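Local coordinates for putative surface anchored protein (Clostridium perfringens B, PDB 4NI6), which probably forms one Ig-like unit of the repetitive shaft of a cell-surface adhesin, stabilised by an internal Thr-Gln ester cross-link, at residues N103-E108 with D120-V125. Sequence-based numbering, arbitrary orientation.
Sequences NAESVE and DTKQVV
An antiparallel pairing of neighbouring strands, in which Ala104 faces Val125 and Glu105 faces Val124, gives way here to a corner that the chain turns at Val107 and Glu108; beside it a side chain replaces one backbone acceptor. Segments 103-106 and 121-125 run at 159° to each other, antiparallel. Ala104 and Val125 form a hydrogen-bonded pair: Ala104 N to Val125 O is 2.8 Å, and Val125 N returns a bond to Ala104 O. Glu105 and Val124 form the next, non-hydrogen-bonded pair; here Glu105 CA lies 3.4 Å from Gln123 O in a CA-H...O contact, and Val124 CA makes its counterpart with Ala104 O. Ser106 N still donates to Gln123 O, but a side chain accepts the return bond: Gln123 N reaches Ser106 OG at 2.9 Å, bent to 136° at the hydrogen. Chi1 of 64° sets this hydroxyl between its own backbone N and carbonyl carbon, and it donates in turn to Glu108 O (2.7 Å), linking the corner to the strand edge. Within the Ig-like fold of this ester-bond domain, strand 97-106, which carries Glu105, is paired antiparallel with both 47-57 and 121-139; Glu105 bonds through its backbone to Asn49, while in the Gln123 side chain OE1 is bonded to Tyr48 OH and NE2 to Asp41 O. On the face bearing Glu105 and Val124, the extended Lys122 chain slants across the Glu105 carboxylate, with Lys122 CD 3.4 Å from Glu105 OE2. The charged ends stay 4.2 Å apart (Lys122 NZ to Glu105 OE2), beyond a salt bridge. Lys122 CG and CD each come within 3.3 Å of Ser106 O, a buried carbonyl oxygen without a polar partner in the model.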
loop_
_atom_site.group_PDB
_atom_site.type_symbol
_atom_site.label_atom_id
_atom_site.label_comp_id
_atom_site.label_asym_id
_atom_site.label_seq_id
_atom_site.Cartn_x
_atom_site.Cartn_y
_atom_site.Cartn_z
ATOM N N ASN A 103 -5.260 -2.620 2.559
ATOM C CA ASN A 103 -6.490 -3.325 2.895
ATOM C C ASN A 103 -7.635 -2.331 2.784
ATOM O O ASN A 103 -7.687 -1.329 3.495
ATOM C CB ASN A 103 -6.370 -3.806 4.306
ATOM C CG ASN A 103 -7.523 -4.685 4.720
ATOM O OD1 ASN A 103 -7.421 -5.908 4.716
ATOM N ND2 ASN A 103 -8.644 -4.063 5.048
ATOM N N ALA A 104 -8.607 -2.663 1.930
ATOM C CA ALA A 104 -9.814 -1.824 1.755
ATOM C C ALA A 104 -11.015 -2.596 2.293
ATOM O O ALA A 104 -11.287 -3.711 1.854
ATOM C CB ALA A 104 -10.054 -1.532 0.285
ATOM N N GLU A 105 -11.693 -2.007 3.257
ATOM C CA GLU A 105 -12.870 -2.628 3.849
ATOM C C GLU A 105 -14.066 -1.690 3.666
ATOM O O GLU A 105 -14.032 -0.537 4.094
ATOM C CB GLU A 105 -12.644 -2.843 5.340
ATOM C CG GLU A 105 -13.857 -3.422 6.076
ATOM C CD GLU A 105 -13.729 -3.265 7.574
ATOM O OE1 GLU A 105 -13.455 -2.142 8.059
ATOM O OE2 GLU A 105 -13.888 -4.280 8.269
ATOM N N SER A 106 -15.178 -2.185 3.117
ATOM C CA SER A 106 -16.315 -1.277 2.917
ATOM C C SER A 106 -16.861 -0.791 4.256
ATOM O O SER A 106 -16.827 -1.521 5.257
ATOM C CB SER A 106 -17.402 -1.926 2.063
ATOM O OG SER A 106 -17.988 -3.066 2.703
ATOM N N VAL A 107 -17.406 0.433 4.257
ATOM C CA VAL A 107 -18.037 0.984 5.437
ATOM C C VAL A 107 -19.383 0.289 5.726
ATOM O O VAL A 107 -19.705 -0.005 6.881
ATOM C CB VAL A 107 -18.244 2.505 5.292
ATOM C CG1 VAL A 107 -19.069 3.066 6.445
ATOM C CG2 VAL A 107 -16.887 3.214 5.217
ATOM N N GLU A 108 -20.128 0.026 4.658
ATOM C CA GLU A 108 -21.435 -0.635 4.735
ATOM C C GLU A 108 -21.306 -2.141 4.530
ATOM O O GLU A 108 -20.356 -2.617 3.899
ATOM C CB GLU A 108 -22.362 -0.049 3.672
ATOM C CG GLU A 108 -22.478 1.462 3.708
ATOM C CD GLU A 108 -23.236 1.960 4.916
ATOM O OE1 GLU A 108 -23.122 3.165 5.222
ATOM O OE2 GLU A 108 -23.992 1.163 5.516
ATOM N N ASP A 120 -24.746 -8.771 5.610
ATOM C CA ASP A 120 -24.271 -8.869 6.986
ATOM C C ASP A 120 -22.753 -8.736 7.104
ATOM O O ASP A 120 -22.199 -8.785 8.221
ATOM C CB ASP A 120 -24.723 -10.148 7.688
ATOM C CG ASP A 120 -24.252 -11.417 6.990
ATOM O OD1 ASP A 120 -23.283 -11.378 6.204
ATOM O OD2 ASP A 120 -24.835 -12.483 7.271
ATOM N N THR A 121 -22.070 -8.506 5.970
ATOM C CA THR A 121 -20.616 -8.582 5.895
ATOM C C THR A 121 -20.095 -7.467 5.018
ATOM O O THR A 121 -20.664 -7.141 4.000
ATOM C CB THR A 121 -20.136 -9.949 5.348
ATOM O OG1 THR A 121 -20.596 -10.997 6.218
ATOM C CG2 THR A 121 -18.633 -9.995 5.265
ATOM N N LYS A 122 -18.993 -6.854 5.459
ATOM C CA LYS A 122 -18.285 -5.817 4.694
ATOM C C LYS A 122 -17.411 -6.479 3.606
ATOM O O LYS A 122 -16.873 -7.572 3.814
ATOM C CB LYS A 122 -17.413 -4.941 5.630
ATOM C CG LYS A 122 -18.157 -4.194 6.750
ATOM C CD LYS A 122 -17.209 -3.555 7.784
ATOM C CE LYS A 122 -17.954 -3.007 9.008
ATOM N NZ LYS A 122 -17.116 -2.348 10.056
ATOM N N GLN A 123 -17.368 -5.875 2.419
ATOM C CA GLN A 123 -16.454 -6.313 1.366
ATOM C C GLN A 123 -15.023 -5.937 1.760
ATOM O O GLN A 123 -14.757 -4.771 2.048
ATOM C CB GLN A 123 -16.781 -5.627 0.043
ATOM C CG GLN A 123 -15.911 -6.172 -1.083
ATOM C CD GLN A 123 -16.164 -5.499 -2.402
ATOM O OE1 GLN A 123 -16.563 -4.347 -2.464
ATOM N NE2 GLN A 123 -15.865 -6.199 -3.468
ATOM N N VAL A 124 -14.132 -6.920 1.818
ATOM C CA VAL A 124 -12.703 -6.673 2.119
ATOM C C VAL A 124 -11.951 -7.116 0.895
ATOM O O VAL A 124 -12.054 -8.256 0.461
ATOM C CB VAL A 124 -12.275 -7.490 3.353
ATOM C CG1 VAL A 124 -10.760 -7.429 3.519
ATOM C CG2 VAL A 124 -12.968 -6.955 4.600
ATOM N N VAL A 125 -11.102 -6.221 0.399
ATOM C CA VAL A 125 -10.219 -6.523 -0.713
ATOM C C VAL A 125 -8.840 -5.994 -0.323
ATOM O O VAL A 125 -8.686 -4.865 0.156
ATOM C CB VAL A 125 -10.710 -5.840 -2.004
ATOM C CG1 VAL A 125 -9.878 -6.264 -3.195
ATOM C CG2 VAL A 125 -12.177 -6.215 -2.262
HETATM O O HOH W 1 -18.454 0.246 9.011
#